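Local coordinates for protein cytosolic IMP-GMP specific 5'-nucleotidase (Legionella pneumophila subsp. pneumophila, PDB 4OHF) that probably hydrolyses the 5'-phosphate of purine nucleoside monophosphates such as IMP and GMP, using a bound magnesium ion, at residues 178-192 with 215-228. Sequence-based numbering, arbitrary orientation.
Sequences IKNLKKYVIREKEVV and YSKLLLDYALSPFL
The ring of Y222 is sandwiched between R187 and L181: the guanidinium lies flat on one face, while L181 CB sits over the centre of the other, a CH-pi contact 3.8 Å from the centroid. V185 CG2 closes an edge of the same ring. All this lies on the flank of a HAD-type domain, where helix 213-224 packs against the segment 178-192, which carries the short strand 185-186 beside strand 30-31.

Arginine suits its place because one group does two jobs. The planes of R187 and Y222 differ by only 8°, with centres 3.7 Å apart, giving a cation-pi stack. In the guanidinium plane, R187 NE and R187 NH2 both donate to Y222 O, each at 2.9 Å, a side-on grip. The residue four further on is P226, which has no N-H to give to this carbonyl, and the guanidinium supplies the donors. The bend at chi3 (144°) turns it to meet ring and carbonyl together.

F227 forms a second flat platform. K189 CA stands over its centre, P226 CB covers the opposite face, and R187 CB meets its edge; a large flat ring can thus pack flat on the backbone of K189, with E188 C close by. In branched V192, CG1, anti to the backbone N (chi1 166°), meets L228 CD1 at 3.5 Å, and V192 CG2 meets L224 CD2 at 3.8 Å.

At the other end, aliphatic I178 fits against the Y215 edge and L218. L219, whose side chain also touches D25 of the magnesium site, reaches back with CD1 to L181 CD2 at 3.7 Å and to V185 CG1 at 3.8 Å.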
loop_
_atom_site.group_PDB
_atom_site.type_symbol
_atom_site.label_atom_id
_atom_site.label_comp_id
_atom_site.label_asym_id
_atom_site.label_seq_id
_atom_site.Cartn_x
_atom_site.Cartn_y
_atom_site.Cartn_z
ATOM N N ILE B 178 26.173 32.848 5.893
ATOM C CA ILE B 178 26.610 33.907 4.980
ATOM C C ILE B 178 27.430 34.932 5.755
ATOM O O ILE B 178 28.465 35.394 5.289
ATOM C CB ILE B 178 25.421 34.647 4.324
ATOM C CG1 ILE B 178 24.747 33.758 3.278
ATOM C CG2 ILE B 178 25.907 35.906 3.656
ATOM C CD1 ILE B 178 23.558 34.426 2.574
ATOM N N LYS B 179 26.964 35.281 6.949
ATOM C CA LYS B 179 27.658 36.257 7.774
ATOM C C LYS B 179 28.892 35.668 8.440
ATOM O O LYS B 179 29.576 36.350 9.203
ATOM C CB LYS B 179 26.734 36.781 8.868
ATOM C CG LYS B 179 26.512 35.791 10.008
ATOM C CD LYS B 179 26.171 36.484 11.335
ATOM C CE LYS B 179 27.351 37.294 11.854
ATOM N NZ LYS B 179 27.068 37.888 13.182
ATOM N N ASN B 180 29.181 34.404 8.165
ATOM C CA ASN B 180 30.328 33.755 8.790
ATOM C C ASN B 180 31.001 32.724 7.906
ATOM O O ASN B 180 31.541 31.736 8.395
ATOM C CB ASN B 180 29.882 33.088 10.081
ATOM C CG ASN B 180 30.643 33.584 11.266
ATOM O OD1 ASN B 180 31.884 33.570 11.271
ATOM N ND2 ASN B 180 29.917 34.034 12.288
ATOM N N LEU B 181 30.982 32.976 6.606
ATOM C CA LEU B 181 31.546 32.064 5.629
ATOM C C LEU B 181 32.868 31.397 5.986
ATOM O O LEU B 181 32.993 30.173 5.854
ATOM C CB LEU B 181 31.655 32.766 4.272
ATOM C CG LEU B 181 30.287 33.132 3.693
ATOM C CD1 LEU B 181 30.447 33.944 2.425
ATOM C CD2 LEU B 181 29.499 31.859 3.431
ATOM N N LYS B 182 33.850 32.155 6.458
ATOM C CA LYS B 182 35.117 31.504 6.762
ATOM C C LYS B 182 35.098 30.542 7.939
ATOM O O LYS B 182 36.051 29.804 8.153
ATOM C CB LYS B 182 36.242 32.518 6.938
ATOM C CG LYS B 182 36.162 33.412 8.145
ATOM C CD LYS B 182 37.535 34.052 8.383
ATOM C CE LYS B 182 38.267 34.341 7.052
ATOM N NZ LYS B 182 39.657 34.863 7.233
ATOM N N LYS B 183 34.014 30.540 8.696
ATOM C CA LYS B 183 33.898 29.618 9.810
ATOM C C LYS B 183 33.125 28.370 9.362
ATOM O O LYS B 183 33.230 27.315 9.978
ATOM C CB LYS B 183 33.154 30.279 10.971
ATOM C CG LYS B 183 32.834 29.329 12.119
ATOM C CD LYS B 183 31.803 29.906 13.067
ATOM C CE LYS B 183 31.507 28.916 14.193
ATOM N NZ LYS B 183 30.467 29.453 15.120
ATOM N N TYR B 184 32.357 28.495 8.282
ATOM C CA TYR B 184 31.548 27.376 7.813
ATOM C C TYR B 184 31.986 26.675 6.539
ATOM O O TYR B 184 31.967 25.447 6.489
ATOM C CB TYR B 184 30.088 27.810 7.698
ATOM C CG TYR B 184 29.464 28.030 9.053
ATOM C CD1 TYR B 184 29.195 26.947 9.902
ATOM C CD2 TYR B 184 29.184 29.313 9.510
ATOM C CE1 TYR B 184 28.664 27.138 11.172
ATOM C CE2 TYR B 184 28.654 29.521 10.781
ATOM C CZ TYR B 184 28.394 28.429 11.607
ATOM O OH TYR B 184 27.861 28.625 12.866
ATOM N N VAL B 185 32.398 27.419 5.518
ATOM C CA VAL B 185 32.812 26.764 4.280
ATOM C C VAL B 185 34.323 26.644 4.084
ATOM O O VAL B 185 35.079 27.589 4.287
ATOM C CB VAL B 185 32.150 27.432 3.025
ATOM C CG1 VAL B 185 31.410 28.672 3.424
ATOM C CG2 VAL B 185 33.193 27.734 1.949
ATOM N N ILE B 186 34.746 25.447 3.694
ATOM C CA ILE B 186 36.146 25.147 3.462
ATOM C C ILE B 186 36.470 25.352 1.990
ATOM O O ILE B 186 35.747 24.887 1.114
ATOM C CB ILE B 186 36.464 23.675 3.831
ATOM C CG1 ILE B 186 36.219 23.431 5.311
ATOM C CG2 ILE B 186 37.902 23.352 3.520
ATOM C CD1 ILE B 186 36.362 21.985 5.711
ATOM N N ARG B 187 37.560 26.057 1.723
ATOM C CA ARG B 187 37.999 26.307 0.356
ATOM C C ARG B 187 39.061 25.284 -0.026
ATOM O O ARG B 187 39.828 24.823 0.815
ATOM C CB ARG B 187 38.564 27.716 0.246
ATOM C CG ARG B 187 37.502 28.805 0.302
ATOM C CD ARG B 187 38.099 30.128 0.756
ATOM N NE ARG B 187 37.487 31.264 0.075
ATOM C CZ ARG B 187 37.763 32.533 0.351
ATOM N NH1 ARG B 187 38.643 32.828 1.305
ATOM N NH2 ARG B 187 37.170 33.503 -0.336
ATOM N N GLU B 188 39.104 24.918 -1.295
ATOM C CA GLU B 188 40.065 23.921 -1.742
ATOM C C GLU B 188 40.430 24.147 -3.197
ATOM O O GLU B 188 39.604 23.948 -4.085
ATOM C CB GLU B 188 39.477 22.509 -1.559
ATOM C CG GLU B 188 40.305 21.375 -2.178
ATOM C CD GLU B 188 39.645 20.001 -2.043
ATOM O OE1 GLU B 188 40.208 19.017 -2.572
ATOM O OE2 GLU B 188 38.572 19.901 -1.410
ATOM N N LYS B 189 41.668 24.564 -3.433
ATOM C CA LYS B 189 42.152 24.802 -4.786
ATOM C C LYS B 189 41.906 23.611 -5.709
ATOM O O LYS B 189 41.449 23.771 -6.836
ATOM C CB LYS B 189 43.653 25.127 -4.762
ATOM C CG LYS B 189 44.284 25.258 -6.147
ATOM C CD LYS B 189 45.677 25.907 -6.131
ATOM C CE LYS B 189 46.721 25.071 -5.379
ATOM N NZ LYS B 189 46.460 24.982 -3.910
ATOM N N GLU B 190 42.200 22.417 -5.224
ATOM C CA GLU B 190 42.026 21.215 -6.024
ATOM C C GLU B 190 40.672 21.114 -6.743
ATOM O O GLU B 190 40.611 20.684 -7.896
ATOM C CB GLU B 190 42.246 19.974 -5.153
ATOM C CG GLU B 190 43.677 19.784 -4.614
ATOM C CD GLU B 190 44.158 20.920 -3.688
ATOM O OE1 GLU B 190 43.438 21.305 -2.738
ATOM O OE2 GLU B 190 45.281 21.426 -3.909
ATOM N N VAL B 191 39.589 21.504 -6.075
ATOM C CA VAL B 191 38.264 21.426 -6.683
ATOM C C VAL B 191 38.236 22.181 -8.000
ATOM O O VAL B 191 37.803 21.642 -9.014
ATOM C CB VAL B 191 37.154 22.006 -5.756
ATOM C CG1 VAL B 191 35.852 22.139 -6.523
ATOM C CG2 VAL B 191 36.949 21.106 -4.558
ATOM N N VAL B 192 38.700 23.429 -7.977
ATOM C CA VAL B 192 38.727 24.250 -9.180
ATOM C C VAL B 192 39.630 23.642 -10.248
ATOM O O VAL B 192 39.241 23.541 -11.415
ATOM C CB VAL B 192 39.174 25.693 -8.855
ATOM C CG1 VAL B 192 39.528 26.443 -10.127
ATOM C CG2 VAL B 192 38.038 26.423 -8.150
ATOM N N TYR B 215 21.779 32.852 -2.952
ATOM C CA TYR B 215 22.707 32.218 -2.020
ATOM C C TYR B 215 23.809 31.456 -2.751
ATOM O O TYR B 215 24.960 31.472 -2.323
ATOM C CB TYR B 215 21.942 31.266 -1.098
ATOM C CG TYR B 215 22.809 30.492 -0.135
ATOM C CD1 TYR B 215 23.309 31.082 1.020
ATOM C CD2 TYR B 215 23.119 29.159 -0.380
ATOM C CE1 TYR B 215 24.095 30.359 1.912
ATOM C CE2 TYR B 215 23.905 28.430 0.502
ATOM C CZ TYR B 215 24.391 29.035 1.649
ATOM O OH TYR B 215 25.178 28.310 2.521
ATOM N N SER B 216 23.457 30.799 -3.850
ATOM C CA SER B 216 24.430 30.035 -4.620
ATOM C C SER B 216 25.449 30.914 -5.298
ATOM O O SER B 216 26.606 30.535 -5.442
ATOM C CB SER B 216 23.737 29.198 -5.694
ATOM O OG SER B 216 22.753 28.375 -5.112
ATOM N N LYS B 217 25.012 32.085 -5.739
ATOM C CA LYS B 217 25.903 33.015 -6.422
ATOM C C LYS B 217 26.973 33.501 -5.461
ATOM O O LYS B 217 28.136 33.632 -5.837
ATOM C CB LYS B 217 25.104 34.204 -6.982
ATOM C CG LYS B 217 25.830 34.957 -8.086
ATOM C CD LYS B 217 24.931 35.946 -8.824
ATOM C CE LYS B 217 24.563 37.137 -7.952
ATOM N NZ LYS B 217 23.826 38.181 -8.723
ATOM N N LEU B 218 26.568 33.749 -4.217
ATOM C CA LEU B 218 27.475 34.213 -3.171
ATOM C C LEU B 218 28.499 33.130 -2.823
ATOM O O LEU B 218 29.717 33.337 -2.912
ATOM C CB LEU B 218 26.684 34.534 -1.919
ATOM C CG LEU B 218 27.186 35.643 -1.007
ATOM C CD1 LEU B 218 26.521 35.425 0.344
ATOM C CD2 LEU B 218 28.695 35.652 -0.874
ATOM N N LEU B 219 27.987 31.969 -2.428
ATOM C CA LEU B 219 28.824 30.852 -2.028
ATOM C C LEU B 219 29.764 30.338 -3.124
ATOM O O LEU B 219 30.925 30.023 -2.859
ATOM C CB LEU B 219 27.942 29.712 -1.532
ATOM C CG LEU B 219 28.642 28.737 -0.586
ATOM C CD1 LEU B 219 28.764 29.370 0.791
ATOM C CD2 LEU B 219 27.840 27.453 -0.499
ATOM N N LEU B 220 29.268 30.242 -4.353
ATOM C CA LEU B 220 30.102 29.759 -5.443
ATOM C C LEU B 220 31.252 30.713 -5.675
ATOM O O LEU B 220 32.389 30.292 -5.886
ATOM C CB LEU B 220 29.285 29.600 -6.726
ATOM C CG LEU B 220 28.363 28.377 -6.764
ATOM C CD1 LEU B 220 27.507 28.401 -8.018
ATOM C CD2 LEU B 220 29.198 27.120 -6.722
ATOM N N ASP B 221 30.948 32.002 -5.630
ATOM C CA ASP B 221 31.947 33.048 -5.802
ATOM C C ASP B 221 32.971 32.946 -4.674
ATOM O O ASP B 221 34.159 32.829 -4.929
ATOM C CB ASP B 221 31.257 34.408 -5.755
ATOM C CG ASP B 221 32.137 35.539 -6.255
ATOM O OD1 ASP B 221 31.662 36.689 -6.247
ATOM O OD2 ASP B 221 33.289 35.288 -6.658
ATOM N N TYR B 222 32.500 32.973 -3.428
ATOM C CA TYR B 222 33.380 32.888 -2.268
ATOM C C TYR B 222 34.329 31.685 -2.293
ATOM O O TYR B 222 35.515 31.815 -1.968
ATOM C CB TYR B 222 32.552 32.845 -0.970
ATOM C CG TYR B 222 33.379 32.643 0.288
ATOM C CD1 TYR B 222 34.008 33.720 0.922
ATOM C CD2 TYR B 222 33.572 31.373 0.817
ATOM C CE1 TYR B 222 34.810 33.529 2.055
ATOM C CE2 TYR B 222 34.366 31.170 1.942
ATOM C CZ TYR B 222 34.986 32.251 2.559
ATOM O OH TYR B 222 35.789 32.044 3.668
ATOM N N ALA B 223 33.819 30.520 -2.683
ATOM C CA ALA B 223 34.628 29.304 -2.675
ATOM C C ALA B 223 35.377 28.893 -3.943
ATOM O O ALA B 223 36.258 28.038 -3.880
ATOM C CB ALA B 223 33.776 28.137 -2.186
ATOM N N LEU B 224 35.054 29.480 -5.088
ATOM C CA LEU B 224 35.744 29.095 -6.313
ATOM C C LEU B 224 36.622 30.190 -6.925
ATOM O O LEU B 224 37.752 29.940 -7.349
ATOM C CB LEU B 224 34.730 28.620 -7.356
ATOM C CG LEU B 224 33.799 27.488 -6.924
ATOM C CD1 LEU B 224 32.835 27.179 -8.031
ATOM C CD2 LEU B 224 34.610 26.258 -6.562
ATOM N N SER B 225 36.097 31.404 -6.977
ATOM C CA SER B 225 36.821 32.523 -7.564
ATOM C C SER B 225 38.276 32.627 -7.129
ATOM O O SER B 225 39.171 32.752 -7.966
ATOM C CB SER B 225 36.088 33.834 -7.257
ATOM O OG SER B 225 34.842 33.892 -7.938
ATOM N N PRO B 226 38.541 32.560 -5.816
ATOM C CA PRO B 226 39.921 32.659 -5.334
ATOM C C PRO B 226 40.961 31.839 -6.107
ATOM O O PRO B 226 42.147 32.118 -6.013
ATOM C CB PRO B 226 39.802 32.223 -3.872
ATOM C CG PRO B 226 38.468 32.713 -3.499
ATOM C CD PRO B 226 37.620 32.315 -4.693
ATOM N N PHE B 227 40.524 30.849 -6.879
ATOM C CA PHE B 227 41.458 29.993 -7.619
ATOM C C PHE B 227 41.312 30.074 -9.134
ATOM O O PHE B 227 41.777 29.192 -9.861
ATOM C CB PHE B 227 41.276 28.536 -7.191
ATOM C CG PHE B 227 41.155 28.356 -5.717
ATOM C CD1 PHE B 227 42.261 28.509 -4.893
ATOM C CD2 PHE B 227 39.921 28.050 -5.146
ATOM C CE1 PHE B 227 42.145 28.358 -3.518
ATOM C CE2 PHE B 227 39.794 27.897 -3.771
ATOM C CZ PHE B 227 40.911 28.052 -2.955
ATOM N N LEU B 228 40.654 31.121 -9.608
ATOM C CA LEU B 228 40.463 31.312 -11.041
ATOM C C LEU B 228 41.489 32.325 -11.549
ATOM O O LEU B 228 41.850 33.257 -10.834
ATOM C CB LEU B 228 39.043 31.819 -11.312
ATOM C CG LEU B 228 37.868 30.856 -11.550
ATOM C CD1 LEU B 228 38.027 29.566 -10.770
ATOM C CD2 LEU B 228 36.583 31.575 -11.173
HETATM O O HOH W 1 36.313 25.620 -3.015
#